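Local coordinates for protein member of DUF4221 family (Bacteroides vulgatus, PDB 3S9J) that is of unknown function but folds as a six-bladed beta-propeller of the DUF4221 family, with sodium ions bound in the crystal, at residues A[186-191]-A[244-249]. Numbering follows the deposited sequence.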
ATOM      1  N   PRO A 186       1.440  20.143  -8.693  1.00 35.85           N
ATOM      2  CA  PRO A 186       1.368  21.462  -8.028  1.00 37.31           C
ATOM      3  C   PRO A 186       0.017  21.691  -7.359  1.00 37.91           C
ATOM      4  O   PRO A 186      -0.689  22.659  -7.684  1.00 38.47           O
ATOM      5  CB  PRO A 186       1.585  22.439  -9.190  1.00 39.28           C
ATOM      6  CG  PRO A 186       0.953  21.740 -10.362  1.00 41.86           C
ATOM      7  CD  PRO A 186       1.292  20.262 -10.159  1.00 39.20           C
ATOM      8  N   ILE A 187      -0.326  20.808  -6.429  1.00 36.01           N
ATOM      9  CA  ILE A 187      -1.630  20.843  -5.751  1.00 35.30           C
ATOM     10  C   ILE A 187      -1.509  21.077  -4.247  1.00 35.35           C
ATOM     11  O   ILE A 187      -2.484  20.887  -3.526  1.00 38.52           O
ATOM     12  CB  ILE A 187      -2.449  19.543  -6.027  1.00 33.67           C
ATOM     13  CG1 ILE A 187      -1.755  18.305  -5.440  1.00 34.77           C
ATOM     14  CG2 ILE A 187      -2.691  19.379  -7.520  1.00 39.13           C
ATOM     15  CD1 ILE A 187      -2.475  16.956  -5.741  1.00 35.52           C
ATOM     16  N   PHE A 188      -0.311  21.446  -3.784  1.00 33.73           N
ATOM     17  CA  PHE A 188      -0.005  21.624  -2.368  1.00 36.40           C
ATOM     18  C   PHE A 188       0.275  23.101  -2.117  1.00 40.92           C
ATOM     19  O   PHE A 188       1.270  23.642  -2.584  1.00 40.35           O
ATOM     20  CB  PHE A 188       1.194  20.771  -1.981  1.00 36.74           C
ATOM     21  CG  PHE A 188       0.998  19.335  -2.301  1.00 32.90           C
ATOM     22  CD1 PHE A 188       0.224  18.536  -1.470  1.00 31.00           C
ATOM     23  CD2 PHE A 188       1.546  18.789  -3.441  1.00 36.15           C
ATOM     24  CE1 PHE A 188       0.005  17.202  -1.776  1.00 31.46           C
ATOM     25  CE2 PHE A 188       1.349  17.444  -3.742  1.00 30.53           C
ATOM     26  CZ  PHE A 188       0.568  16.664  -2.915  1.00 32.46           C
ATOM     27  N   LYS A 189      -0.622  23.743  -1.376  1.00 43.18           N
ATOM     28  CA  LYS A 189      -0.672  25.207  -1.258  0.50 44.86           C
ATOM     29  C   LYS A 189      -0.009  25.754   0.013  1.00 44.50           C
ATOM     30  O   LYS A 189       0.527  26.851   0.019  1.00 45.68           O
ATOM     31  CB  LYS A 189      -2.135  25.659  -1.298  0.50 45.96           C
ATOM     32  CG  LYS A 189      -2.936  25.126  -2.499  0.50 51.09           C
ATOM     33  CD  LYS A 189      -2.158  25.279  -3.816  0.50 53.64           C
ATOM     34  CE  LYS A 189      -3.075  25.374  -5.042  0.50 56.21           C
ATOM     35  NZ  LYS A 189      -3.878  24.145  -5.268  0.50 55.84           N
ATOM     36  N   GLU A 190      -0.069  24.995   1.099  1.00 42.45           N
ATOM     37  CA  GLU A 190       0.435  25.486   2.384  1.00 42.53           C
ATOM     38  C   GLU A 190       1.954  25.493   2.434  1.00 43.02           C
ATOM     39  O   GLU A 190       2.599  24.571   1.936  1.00 39.85           O
ATOM     40  CB  GLU A 190      -0.110  24.653   3.546  1.00 43.04           C
ATOM     41  CG  GLU A 190      -1.626  24.718   3.700  1.00 44.54           C
ATOM     42  CD  GLU A 190      -2.374  23.779   2.779  1.00 48.72           C
ATOM     43  OE1 GLU A 190      -1.760  22.800   2.294  1.00 45.33           O
ATOM     44  OE2 GLU A 190      -3.583  24.019   2.543  1.00 52.90           O
ATOM     45  N   GLU A 191       2.525  26.529   3.047  1.00 41.85           N
ATOM     46  CA  GLU A 191       3.970  26.654   3.156  1.00 42.59           C
ATOM     47  C   GLU A 191       4.377  26.715   4.620  1.00 44.42           C
ATOM     48  O   GLU A 191       4.578  27.788   5.184  1.00 46.33           O
ATOM     49  CB  GLU A 191       4.458  27.878   2.375  1.00 43.50           C
ATOM     50  CG  GLU A 191       4.276  27.715   0.860  1.00 44.76           C
ATOM     51  CD  GLU A 191       4.830  28.873   0.048  1.00 50.01           C
ATOM     52  OE1 GLU A 191       4.809  30.013   0.553  1.00 52.80           O
ATOM     53  OE2 GLU A 191       5.273  28.653  -1.106  1.00 46.57           O
HETATM   54  N   MSE A 244     -12.156  17.338  -3.354  1.00 37.95           N
HETATM   55  CA  MSE A 244     -11.039  17.755  -2.504  1.00 38.48           C
HETATM   56  C   MSE A 244      -9.711  17.924  -3.230  1.00 37.81           C
HETATM   57  O   MSE A 244      -9.463  17.331  -4.305  1.00 37.36           O
HETATM   58  CB  MSE A 244     -10.854  16.758  -1.348  1.00 38.10           C
HETATM   59  CG  MSE A 244     -10.374  15.399  -1.756  1.00 34.17           C
HETATM   60 SE   MSE A 244      -9.994  14.216  -0.234  0.75 30.52          SE
HETATM   61  CE  MSE A 244     -11.746  14.035   0.401  1.00 27.61           C
ATOM     62  N   LYS A 245      -8.867  18.750  -2.613  1.00 39.48           N
ATOM     63  CA  LYS A 245      -7.438  18.831  -2.906  1.00 39.63           C
ATOM     64  C   LYS A 245      -6.686  18.699  -1.581  1.00 35.99           C
ATOM     65  O   LYS A 245      -7.274  18.884  -0.506  1.00 36.18           O
ATOM     66  CB  LYS A 245      -7.071  20.153  -3.607  1.00 40.80           C
ATOM     67  CG  LYS A 245      -7.876  20.429  -4.887  1.00 55.10           C
ATOM     68  CD  LYS A 245      -7.010  20.837  -6.110  1.00 63.85           C
ATOM     69  CE  LYS A 245      -6.344  22.202  -5.969  1.00 68.77           C
ATOM     70  NZ  LYS A 245      -5.680  22.633  -7.258  1.00 71.77           N
ATOM     71  N   PRO A 246      -5.395  18.336  -1.634  1.00 34.76           N
ATOM     72  CA  PRO A 246      -4.746  18.043  -0.385  1.00 35.63           C
ATOM     73  C   PRO A 246      -4.611  19.240   0.531  1.00 34.45           C
ATOM     74  O   PRO A 246      -4.616  20.394   0.093  1.00 36.32           O
ATOM     75  CB  PRO A 246      -3.353  17.512  -0.815  1.00 36.59           C
ATOM     76  CG  PRO A 246      -3.541  17.061  -2.211  1.00 38.86           C
ATOM     77  CD  PRO A 246      -4.512  18.035  -2.776  1.00 36.42           C
ATOM     78  N   LYS A 247      -4.572  18.929   1.808  1.00 35.83           N
ATOM     79  CA  LYS A 247      -4.401  19.930   2.856  0.50 37.49           C
ATOM     80  C   LYS A 247      -3.253  19.419   3.696  1.00 36.33           C
ATOM     81  O   LYS A 247      -3.386  18.425   4.412  1.00 35.98           O
ATOM     82  CB  LYS A 247      -5.666  20.079   3.710  0.50 39.42           C
ATOM     83  CG  LYS A 247      -5.920  21.518   4.188  0.50 43.66           C
ATOM     84  CD  LYS A 247      -5.125  21.918   5.429  0.50 46.56           C
ATOM     85  CE  LYS A 247      -5.975  21.864   6.704  0.50 47.19           C
ATOM     86  NZ  LYS A 247      -5.580  20.765   7.660  0.50 40.89           N
ATOM     87  N   LEU A 248      -2.121  20.089   3.589  1.00 35.60           N
ATOM     88  CA  LEU A 248      -0.973  19.685   4.373  1.00 33.21           C
ATOM     89  C   LEU A 248      -1.220  19.973   5.856  1.00 33.91           C
ATOM     90  O   LEU A 248      -1.816  20.981   6.204  1.00 37.13           O
ATOM     91  CB  LEU A 248       0.273  20.414   3.893  1.00 31.74           C
ATOM     92  CG  LEU A 248       0.706  20.135   2.442  1.00 33.44           C
ATOM     93  CD1 LEU A 248       1.912  21.002   2.092  1.00 34.66           C
ATOM     94  CD2 LEU A 248       1.051  18.646   2.221  1.00 31.88           C
ATOM     95  N   GLY A 249      -0.720  19.096   6.709  1.00 35.66           N
ATOM     96  CA  GLY A 249      -0.714  19.337   8.139  1.00 37.28           C
ATOM     97  C   GLY A 249       0.495  20.154   8.553  1.00 36.79           C
ATOM     98  O   GLY A 249       1.587  20.003   8.004  1.00 35.20           O
TER
HETATM   99  O   HOH W   1      -2.333  22.020   0.016  1.00 44.70           O
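Pro246 sets its ring against Ile187 and Phe188, forming the apolar part of this contact between two loops of the propeller, one following strand 177-183 and the other following strand 231-235. Phe188 CE1 lies 3.5 Å from Pro246 CB, and Ile187 CD1 reaches Pro246 CG at 3.7 Å; one small apolar ring thus serves both neighbours, CB and CG meeting the phenyl rim, CG and CD the isoleucine tip. Leu248, buried and branched, extends the patch, its CD2 meeting Phe188 CD1 at 3.8 Å, while Trp161 meets the broad Phe188 ring from outside the two loops.

The polar part centres on Glu190, long enough to bring an acceptor to the facing backbone. A bend at chi2 (82°) turns CD, and the carboxylate with it, so that OE1 accepts the Leu248 N-H at 3.0 Å (160°), from above the carboxylate plane. A water donates to Glu190 OE1 and Pro246 O and accepts from Lys189 N, linking both backbones. An alanine here has no OE1, and would probably leave Leu248 N lacking its mate and the water less firmly held.

One carboxylate oxygen thus serves backbone groups of two irregular loops, whereas Ile187 O is buried without a partner.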